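Local coordinates for protein tumor necrosis factor receptor superfamily member 16 (Rattus norvegicus, PDB 1SG1) that probably binds nerve growth factor and other neurotrophins at the cell surface through an elongated array of cysteine-rich repeats, at residues Asn42-Asp47 with Glu53-Cys58. Sequence-based numbering, arbitrary orientation.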
ATOM      1  N   ASN C  42      13.461   1.200 -12.707  1.00 36.66           N
ATOM      2  CA  ASN C  42      13.158  -0.218 -12.696  1.00 36.40           C
ATOM      3  C   ASN C  42      14.369  -1.089 -12.996  1.00 36.76           C
ATOM      4  O   ASN C  42      14.313  -2.292 -12.835  1.00 37.47           O
ATOM      5  CB  ASN C  42      12.031  -0.547 -13.668  1.00 38.96           C
ATOM      6  CG  ASN C  42      11.459  -1.929 -13.446  1.00 33.94           C
ATOM      7  OD1 ASN C  42      11.288  -2.363 -12.312  1.00 31.19           O
ATOM      8  ND2 ASN C  42      11.145  -2.620 -14.533  1.00 34.50           N
ATOM      9  N   VAL C  43      15.475  -0.489 -13.404  1.00 37.17           N
ATOM     10  CA  VAL C  43      16.665  -1.267 -13.687  1.00 37.93           C
ATOM     11  C   VAL C  43      17.852  -0.981 -12.767  1.00 38.00           C
ATOM     12  O   VAL C  43      18.515  -1.899 -12.279  1.00 36.47           O
ATOM     13  CB  VAL C  43      17.109  -1.050 -15.130  1.00 40.81           C
ATOM     14  CG1 VAL C  43      18.372  -1.841 -15.407  1.00 43.05           C
ATOM     15  CG2 VAL C  43      15.996  -1.488 -16.074  1.00 44.46           C
ATOM     16  N   THR C  44      18.112   0.297 -12.526  1.00 37.74           N
ATOM     17  CA  THR C  44      19.249   0.710 -11.709  1.00 36.52           C
ATOM     18  C   THR C  44      18.940   1.943 -10.885  1.00 37.05           C
ATOM     19  O   THR C  44      18.176   2.824 -11.291  1.00 35.37           O
ATOM     20  CB  THR C  44      20.495   1.052 -12.583  1.00 37.96           C
ATOM     21  OG1 THR C  44      20.165   2.110 -13.496  1.00 33.58           O
ATOM     22  CG2 THR C  44      20.983  -0.184 -13.366  1.00 34.11           C
ATOM     23  N   PHE C  45      19.587   2.024  -9.736  1.00 34.60           N
ATOM     24  CA  PHE C  45      19.382   3.143  -8.834  1.00 31.97           C
ATOM     25  C   PHE C  45      20.714   3.560  -8.213  1.00 32.43           C
ATOM     26  O   PHE C  45      21.690   2.807  -8.215  1.00 30.43           O
ATOM     27  CB  PHE C  45      18.416   2.713  -7.722  1.00 29.36           C
ATOM     28  CG  PHE C  45      19.002   1.699  -6.798  1.00 26.33           C
ATOM     29  CD1 PHE C  45      19.494   2.073  -5.550  1.00 27.97           C
ATOM     30  CD2 PHE C  45      19.166   0.381  -7.215  1.00 25.52           C
ATOM     31  CE1 PHE C  45      20.144   1.138  -4.741  1.00 28.01           C
ATOM     32  CE2 PHE C  45      19.810  -0.548  -6.420  1.00 22.13           C
ATOM     33  CZ  PHE C  45      20.301  -0.174  -5.186  1.00 26.17           C
ATOM     34  N   SER C  46      20.722   4.768  -7.669  1.00 32.78           N
ATOM     35  CA  SER C  46      21.874   5.319  -6.988  1.00 34.28           C
ATOM     36  C   SER C  46      21.316   6.160  -5.872  1.00 35.07           C
ATOM     37  O   SER C  46      20.859   7.267  -6.109  1.00 37.14           O
ATOM     38  CB  SER C  46      22.710   6.210  -7.913  1.00 35.96           C
ATOM     39  OG  SER C  46      23.806   6.799  -7.209  1.00 39.91           O
ATOM     40  N   ASP C  47      21.346   5.633  -4.656  1.00 38.45           N
ATOM     41  CA  ASP C  47      20.844   6.360  -3.492  1.00 39.59           C
ATOM     42  C   ASP C  47      21.966   7.068  -2.756  1.00 41.75           C
ATOM     43  O   ASP C  47      21.771   7.495  -1.621  1.00 43.31           O
ATOM     44  CB  ASP C  47      20.181   5.397  -2.514  1.00 40.19           C
ATOM     45  CG  ASP C  47      21.150   4.355  -1.979  1.00 36.63           C
ATOM     46  OD1 ASP C  47      20.795   3.646  -1.014  1.00 37.28           O
ATOM     47  OD2 ASP C  47      22.260   4.247  -2.523  1.00 34.77           O
ATOM     48  N   GLU C  53      30.836   5.422  -6.917  1.00 63.08           N
ATOM     49  CA  GLU C  53      29.769   4.432  -7.017  1.00 62.01           C
ATOM     50  C   GLU C  53      28.921   4.517  -8.279  1.00 59.03           C
ATOM     51  O   GLU C  53      28.354   5.562  -8.588  1.00 57.37           O
ATOM     52  CB  GLU C  53      28.872   4.539  -5.791  1.00 65.41           C
ATOM     53  CG  GLU C  53      29.582   4.135  -4.536  1.00 69.68           C
ATOM     54  CD  GLU C  53      29.969   2.677  -4.568  1.00 72.61           C
ATOM     55  OE1 GLU C  53      29.062   1.829  -4.411  1.00 75.78           O
ATOM     56  OE2 GLU C  53      31.169   2.379  -4.764  1.00 73.41           O
ATOM     57  N   PRO C  54      28.813   3.396  -9.015  1.00 56.07           N
ATOM     58  CA  PRO C  54      28.045   3.270 -10.259  1.00 55.29           C
ATOM     59  C   PRO C  54      26.594   2.931  -9.931  1.00 54.27           C
ATOM     60  O   PRO C  54      26.285   2.628  -8.786  1.00 53.18           O
ATOM     61  CB  PRO C  54      28.733   2.109 -10.944  1.00 54.46           C
ATOM     62  CG  PRO C  54      28.951   1.179  -9.772  1.00 52.81           C
ATOM     63  CD  PRO C  54      29.479   2.118  -8.693  1.00 54.79           C
ATOM     64  N   CYS C  55      25.707   2.964 -10.918  1.00 53.03           N
ATOM     65  CA  CYS C  55      24.320   2.611 -10.639  1.00 51.39           C
ATOM     66  C   CYS C  55      24.290   1.132 -10.346  1.00 50.64           C
ATOM     67  O   CYS C  55      24.708   0.323 -11.169  1.00 49.93           O
ATOM     68  CB  CYS C  55      23.389   2.896 -11.819  1.00 50.03           C
ATOM     69  SG  CYS C  55      23.157   4.650 -12.239  1.00 51.10           S
ATOM     70  N   LYS C  56      23.790   0.780  -9.168  1.00 49.71           N
ATOM     71  CA  LYS C  56      23.703  -0.615  -8.779  1.00 47.77           C
ATOM     72  C   LYS C  56      22.415  -1.250  -9.294  1.00 45.03           C
ATOM     73  O   LYS C  56      21.402  -0.577  -9.521  1.00 43.98           O
ATOM     74  CB  LYS C  56      23.748  -0.754  -7.265  1.00 49.54           C
ATOM     75  CG  LYS C  56      25.002  -0.241  -6.614  1.00 49.90           C
ATOM     76  CD  LYS C  56      24.856  -0.329  -5.111  1.00 54.34           C
ATOM     77  CE  LYS C  56      24.574  -1.761  -4.663  1.00 56.17           C
ATOM     78  NZ  LYS C  56      25.648  -2.714  -5.075  1.00 57.58           N
ATOM     79  N   PRO C  57      22.454  -2.564  -9.495  1.00 42.61           N
ATOM     80  CA  PRO C  57      21.297  -3.303  -9.982  1.00 41.50           C
ATOM     81  C   PRO C  57      20.178  -3.390  -8.937  1.00 40.87           C
ATOM     82  O   PRO C  57      20.389  -3.834  -7.805  1.00 38.08           O
ATOM     83  CB  PRO C  57      21.889  -4.665 -10.341  1.00 43.15           C
ATOM     84  CG  PRO C  57      23.023  -4.808  -9.351  1.00 43.42           C
ATOM     85  CD  PRO C  57      23.637  -3.434  -9.371  1.00 41.66           C
ATOM     86  N   CYS C  58      18.989  -2.949  -9.340  1.00 39.69           N
ATOM     87  CA  CYS C  58      17.820  -2.966  -8.487  1.00 38.20           C
ATOM     88  C   CYS C  58      17.607  -4.372  -8.011  1.00 36.05           C
ATOM     89  O   CYS C  58      17.671  -5.293  -8.816  1.00 34.78           O
ATOM     90  CB  CYS C  58      16.590  -2.577  -9.274  1.00 38.49           C
ATOM     91  SG  CYS C  58      16.433  -0.841  -9.733  1.00 41.10           S
TER
HETATM   92  O   HOH W   1      25.319   4.238  -6.993  1.00 43.46           O
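V43 accepts through its carbonyl O a nearly straight hydrogen bond from C58 N (3.2 Å, 174° at the hydrogen), although the donor stands above the carbonyl plane. The bond is made by backbone atoms alone, and the valine side chain points away from the partner strand. Beside it the sulfur of C58 lies against the peptide link into T44, with SG 3.5 Å from T44 N.

T44 pairs with P57 at a non-hydrogen-bonded position, a place that suits a proline, which has no N-H to offer. The threonine rests CB on C55 CB at 3.5 Å, while its OG1, set between the backbone N and the carbonyl carbon (chi1 59°), accepts a hydrogen bond from L40 N.

F45 faces K56 as a hydrogen-bonded pair: F45 N donates to K56 O in the carbonyl plane, and K56 N returns a more bent bond to F45 O (3.1 Å, 140°). The phenyl ring leans toward segment 53-58, its CE2 edge 3.6 Å from P57 O and CD2 3.9 Å from C58 SG, an oblique sulfur-aromatic contact. A large apolar ring suits this buried place, where C71 also touches it. K56 adds CB beside the ring and sends its amine outward.

Past the strand, a water donates to S46 OG and P54 O; the small serine hydroxyl also bonds E23 O, satisfying it while buried. With C55 tied to C39 and C58 to C71, this short antiparallel hairpin is characteristic of the disulfide-braced cysteine-rich repeat of TNF receptors.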